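Local coordinates for protein putative citrate lyase (Ralstonia eutropha, PDB 3QQW) that probably acts as a magnesium-dependent lyase of the HpcH/HpaI aldolase and citrate lyase family, possibly cleaving (S)-citramalyl-CoA, at residues L177-I188 with M193-L204. Sequence-based numbering, arbitrary orientation.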
loop_
_atom_site.group_PDB
_atom_site.type_symbol
_atom_site.label_atom_id
_atom_site.label_comp_id
_atom_site.label_asym_id
_atom_site.label_seq_id
_atom_site.Cartn_x
_atom_site.Cartn_y
_atom_site.Cartn_z
ATOM N N LEU C 177 3.054 11.226 13.665
ATOM C CA LEU C 177 2.320 12.013 12.676
ATOM C C LEU C 177 3.008 13.354 12.352
ATOM O O LEU C 177 3.255 13.654 11.175
ATOM C CB LEU C 177 0.869 12.255 13.159
ATOM C CG LEU C 177 -0.011 13.184 12.314
ATOM C CD1 LEU C 177 -0.331 12.565 10.945
ATOM C CD2 LEU C 177 -1.266 13.536 13.062
HETATM N N MSE C 178 3.291 14.154 13.389
HETATM C CA MSE C 178 3.864 15.485 13.233
HETATM C C MSE C 178 5.191 15.490 12.463
HETATM O O MSE C 178 5.300 16.234 11.492
HETATM C CB MSE C 178 4.040 16.175 14.574
HETATM C CG MSE C 178 4.237 17.661 14.404
HETATM SE SE MSE C 178 4.227 18.602 16.051
HETATM C CE MSE C 178 2.922 20.020 15.495
ATOM N N ASP C 179 6.180 14.667 12.871
ATOM C CA ASP C 179 7.486 14.628 12.208
ATOM C C ASP C 179 7.383 14.029 10.819
ATOM O O ASP C 179 8.124 14.429 9.933
ATOM C CB ASP C 179 8.511 13.877 13.063
ATOM C CG ASP C 179 8.861 14.627 14.344
ATOM O OD1 ASP C 179 9.309 15.797 14.247
ATOM O OD2 ASP C 179 8.649 14.062 15.439
ATOM N N PHE C 180 6.449 13.103 10.622
ATOM C CA PHE C 180 6.204 12.458 9.350
ATOM C C PHE C 180 5.683 13.487 8.352
ATOM O O PHE C 180 6.229 13.581 7.247
ATOM C CB PHE C 180 5.237 11.256 9.504
ATOM C CG PHE C 180 4.993 10.526 8.206
ATOM C CD1 PHE C 180 6.026 9.806 7.583
ATOM C CD2 PHE C 180 3.760 10.612 7.563
ATOM C CE1 PHE C 180 5.812 9.167 6.366
ATOM C CE2 PHE C 180 3.557 9.992 6.329
ATOM C CZ PHE C 180 4.579 9.260 5.750
ATOM N N VAL C 181 4.693 14.297 8.760
ATOM C CA VAL C 181 4.104 15.349 7.924
ATOM C C VAL C 181 5.160 16.435 7.597
ATOM O O VAL C 181 5.232 16.866 6.449
ATOM C CB VAL C 181 2.827 15.944 8.592
ATOM C CG1 VAL C 181 2.419 17.274 7.978
ATOM C CG2 VAL C 181 1.670 14.954 8.523
ATOM N N SER C 182 5.997 16.833 8.575
ATOM C CA SER C 182 7.033 17.876 8.407
ATOM C C SER C 182 8.087 17.510 7.316
ATOM O O SER C 182 8.640 18.400 6.671
ATOM C CB SER C 182 7.717 18.186 9.736
ATOM O OG SER C 182 8.756 17.266 10.015
ATOM N N GLY C 183 8.312 16.218 7.088
ATOM C CA GLY C 183 9.235 15.761 6.054
ATOM C C GLY C 183 8.661 15.757 4.650
ATOM O O GLY C 183 9.367 15.390 3.711
ATOM N N HIS C 184 7.392 16.184 4.478
ATOM C CA HIS C 184 6.725 16.151 3.163
ATOM C C HIS C 184 6.780 17.472 2.371
ATOM O O HIS C 184 6.016 17.624 1.416
ATOM C CB HIS C 184 5.269 15.670 3.305
ATOM C CG HIS C 184 5.178 14.186 3.476
ATOM N ND1 HIS C 184 5.446 13.581 4.694
ATOM C CD2 HIS C 184 4.892 13.228 2.566
ATOM C CE1 HIS C 184 5.310 12.292 4.485
ATOM N NE2 HIS C 184 4.965 12.032 3.223
ATOM N N HIS C 185 7.722 18.389 2.708
ATOM C CA HIS C 185 7.958 19.664 1.999
ATOM C C HIS C 185 6.637 20.458 1.774
ATOM O O HIS C 185 6.388 20.985 0.681
ATOM C CB HIS C 185 8.655 19.407 0.635
ATOM C CG HIS C 185 9.796 18.424 0.666
ATOM N ND1 HIS C 185 11.104 18.845 0.845
ATOM C CD2 HIS C 185 9.791 17.077 0.481
ATOM C CE1 HIS C 185 11.842 17.747 0.789
ATOM N NE2 HIS C 185 11.097 16.661 0.567
ATOM N N GLY C 186 5.786 20.474 2.793
ATOM C CA GLY C 186 4.488 21.138 2.748
ATOM C C GLY C 186 3.410 20.493 1.891
ATOM O O GLY C 186 2.366 21.118 1.701
ATOM N N ALA C 187 3.623 19.252 1.371
ATOM C CA ALA C 187 2.637 18.589 0.497
ATOM C C ALA C 187 1.438 18.066 1.270
ATOM O O ALA C 187 0.366 17.847 0.689
ATOM C CB ALA C 187 3.278 17.460 -0.276
ATOM N N ILE C 188 1.629 17.820 2.582
ATOM C CA ILE C 188 0.546 17.405 3.473
ATOM C C ILE C 188 0.117 18.665 4.237
ATOM O O ILE C 188 0.938 19.226 4.965
ATOM C CB ILE C 188 0.910 16.224 4.397
ATOM C CG1 ILE C 188 1.306 14.973 3.573
ATOM C CG2 ILE C 188 -0.252 15.936 5.366
ATOM C CD1 ILE C 188 1.840 13.791 4.385
HETATM N N MSE C 193 -3.147 17.108 9.872
HETATM C CA MSE C 193 -2.462 16.741 11.098
HETATM C C MSE C 193 -3.427 16.615 12.253
HETATM O O MSE C 193 -3.027 16.334 13.383
HETATM C CB MSE C 193 -1.370 17.745 11.405
HETATM C CG MSE C 193 -0.040 17.276 10.909
HETATM SE SE MSE C 193 1.296 18.025 11.979
HETATM C CE MSE C 193 0.624 17.384 13.843
ATOM N N ARG C 194 -4.709 16.814 11.968
ATOM C CA ARG C 194 -5.776 16.681 12.957
ATOM C C ARG C 194 -6.895 15.838 12.373
ATOM O O ARG C 194 -6.873 15.517 11.187
ATOM C CB ARG C 194 -6.284 18.061 13.442
ATOM C CG ARG C 194 -6.676 19.012 12.332
ATOM C CD ARG C 194 -7.016 20.395 12.832
ATOM N NE ARG C 194 -7.553 21.202 11.739
ATOM C CZ ARG C 194 -6.913 22.214 11.158
ATOM N NH1 ARG C 194 -5.702 22.576 11.577
ATOM N NH2 ARG C 194 -7.483 22.880 10.159
ATOM N N SER C 195 -7.838 15.432 13.217
ATOM C CA SER C 195 -8.977 14.627 12.794
ATOM C C SER C 195 -10.009 15.497 12.062
ATOM O O SER C 195 -10.165 16.670 12.418
ATOM C CB SER C 195 -9.607 13.933 13.993
ATOM O OG SER C 195 -8.680 13.009 14.532
ATOM N N PRO C 196 -10.678 14.983 11.001
ATOM C CA PRO C 196 -10.619 13.615 10.441
ATOM C C PRO C 196 -9.507 13.369 9.381
ATOM O O PRO C 196 -9.325 12.228 8.949
ATOM C CB PRO C 196 -12.016 13.466 9.813
ATOM C CG PRO C 196 -12.369 14.843 9.356
ATOM C CD PRO C 196 -11.671 15.811 10.284
ATOM N N GLY C 197 -8.779 14.415 8.979
ATOM C CA GLY C 197 -7.723 14.334 7.965
ATOM C C GLY C 197 -6.606 13.339 8.217
ATOM O O GLY C 197 -6.115 12.701 7.279
ATOM N N GLN C 198 -6.194 13.185 9.475
ATOM C CA GLN C 198 -5.116 12.263 9.857
ATOM C C GLN C 198 -5.529 10.797 9.691
ATOM O O GLN C 198 -4.666 9.905 9.736
ATOM C CB GLN C 198 -4.654 12.531 11.288
ATOM C CG GLN C 198 -5.754 12.448 12.350
ATOM C CD GLN C 198 -5.175 11.916 13.642
ATOM O OE1 GLN C 198 -4.143 11.221 13.675
ATOM N NE2 GLN C 198 -5.807 12.247 14.734
ATOM N N PHE C 199 -6.839 10.560 9.450
ATOM C CA PHE C 199 -7.401 9.232 9.234
ATOM C C PHE C 199 -7.890 9.060 7.800
ATOM O O PHE C 199 -8.407 7.986 7.463
ATOM C CB PHE C 199 -8.571 9.011 10.201
ATOM C CG PHE C 199 -8.199 8.967 11.664
ATOM C CD1 PHE C 199 -7.387 7.948 12.165
ATOM C CD2 PHE C 199 -8.740 9.882 12.563
ATOM C CE1 PHE C 199 -7.067 7.899 13.533
ATOM C CE2 PHE C 199 -8.433 9.812 13.926
ATOM C CZ PHE C 199 -7.593 8.838 14.401
ATOM N N GLU C 200 -7.750 10.114 6.959
ATOM C CA GLU C 200 -8.322 10.150 5.611
ATOM C C GLU C 200 -7.364 10.587 4.489
ATOM O O GLU C 200 -7.567 10.151 3.351
ATOM C CB GLU C 200 -9.558 11.050 5.593
ATOM C CG GLU C 200 -10.723 10.419 6.348
ATOM C CD GLU C 200 -11.839 11.343 6.794
ATOM O OE1 GLU C 200 -11.914 12.493 6.302
ATOM O OE2 GLU C 200 -12.662 10.898 7.624
ATOM N N HIS C 201 -6.349 11.424 4.777
ATOM C CA HIS C 201 -5.369 11.837 3.760
ATOM C C HIS C 201 -4.654 10.577 3.257
ATOM O O HIS C 201 -4.169 9.781 4.067
ATOM C CB HIS C 201 -4.379 12.871 4.327
ATOM C CG HIS C 201 -3.455 13.459 3.305
ATOM N ND1 HIS C 201 -2.344 12.764 2.827
ATOM C CD2 HIS C 201 -3.511 14.662 2.692
ATOM C CE1 HIS C 201 -1.769 13.565 1.942
ATOM N NE2 HIS C 201 -2.434 14.717 1.824
ATOM N N ALA C 202 -4.642 10.382 1.936
ATOM C CA ALA C 202 -4.092 9.207 1.262
ATOM C C ALA C 202 -2.693 8.821 1.749
ATOM O O ALA C 202 -2.446 7.633 1.952
ATOM C CB ALA C 202 -4.075 9.440 -0.236
ATOM N N LEU C 203 -1.801 9.808 1.979
ATOM C CA LEU C 203 -0.446 9.535 2.437
ATOM C C LEU C 203 -0.417 9.100 3.892
ATOM O O LEU C 203 0.440 8.294 4.270
ATOM C CB LEU C 203 0.472 10.745 2.230
ATOM C CG LEU C 203 0.725 11.194 0.769
ATOM C CD1 LEU C 203 1.706 12.332 0.737
ATOM C CD2 LEU C 203 1.205 10.048 -0.115
ATOM N N LEU C 204 -1.361 9.609 4.705
ATOM C CA LEU C 204 -1.425 9.289 6.128
ATOM C C LEU C 204 -2.083 7.935 6.332
ATOM O O LEU C 204 -1.585 7.136 7.129
ATOM C CB LEU C 204 -2.134 10.415 6.882
ATOM C CG LEU C 204 -1.405 11.775 6.775
ATOM C CD1 LEU C 204 -2.123 12.840 7.536
ATOM C CD2 LEU C 204 0.067 11.661 7.259
#
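Leu-204 meets Leu-177, Val-181 and Phe-180 of helix 177-182, its branched end filling the space between three apolar neighbours. Its CD2 lies 3.8 Å from Leu-177 CD1 and meets the Phe-180 ring at its edge, in plane. In Leu-177, chi2 (68°) turns CD1 to Leu-204 and CD2 to the backbone O of Met-193. Met-193, a selenomethionine, has a long unbranched chain that can lie along the helix, and its CG rests 3.7 Å from CG2 of the beta-branched Val-181. The bend at chi3 (55°) then brings its CE to 3.7 Å from Met-178 CG. Ile-188 bridges Leu-203 and His-201, its CG1 3.8 Å from His-201 CE1.

In this TIM barrel, helix 177-182 follows strand 170-175, and the excursion after it leads into helix 202-217; Asp-179, a predicted magnesium ligand, faces away from the packing.

Hydrogen bonds fix the imidazoles. His-184 ND1 donates to Phe-180 O (2.7 Å), in its own ring plane, which sets the ring with Ile-188 CD1 over the centre of one face. His-201 N-caps helix 202-217, its ND1 accepting from Leu-203 N at 3.1 Å. Gln-198 NE2 donates to Ser-195 OG, and OE1 of Gln-198 is hydrogen-bonded to Asn-225 ND2.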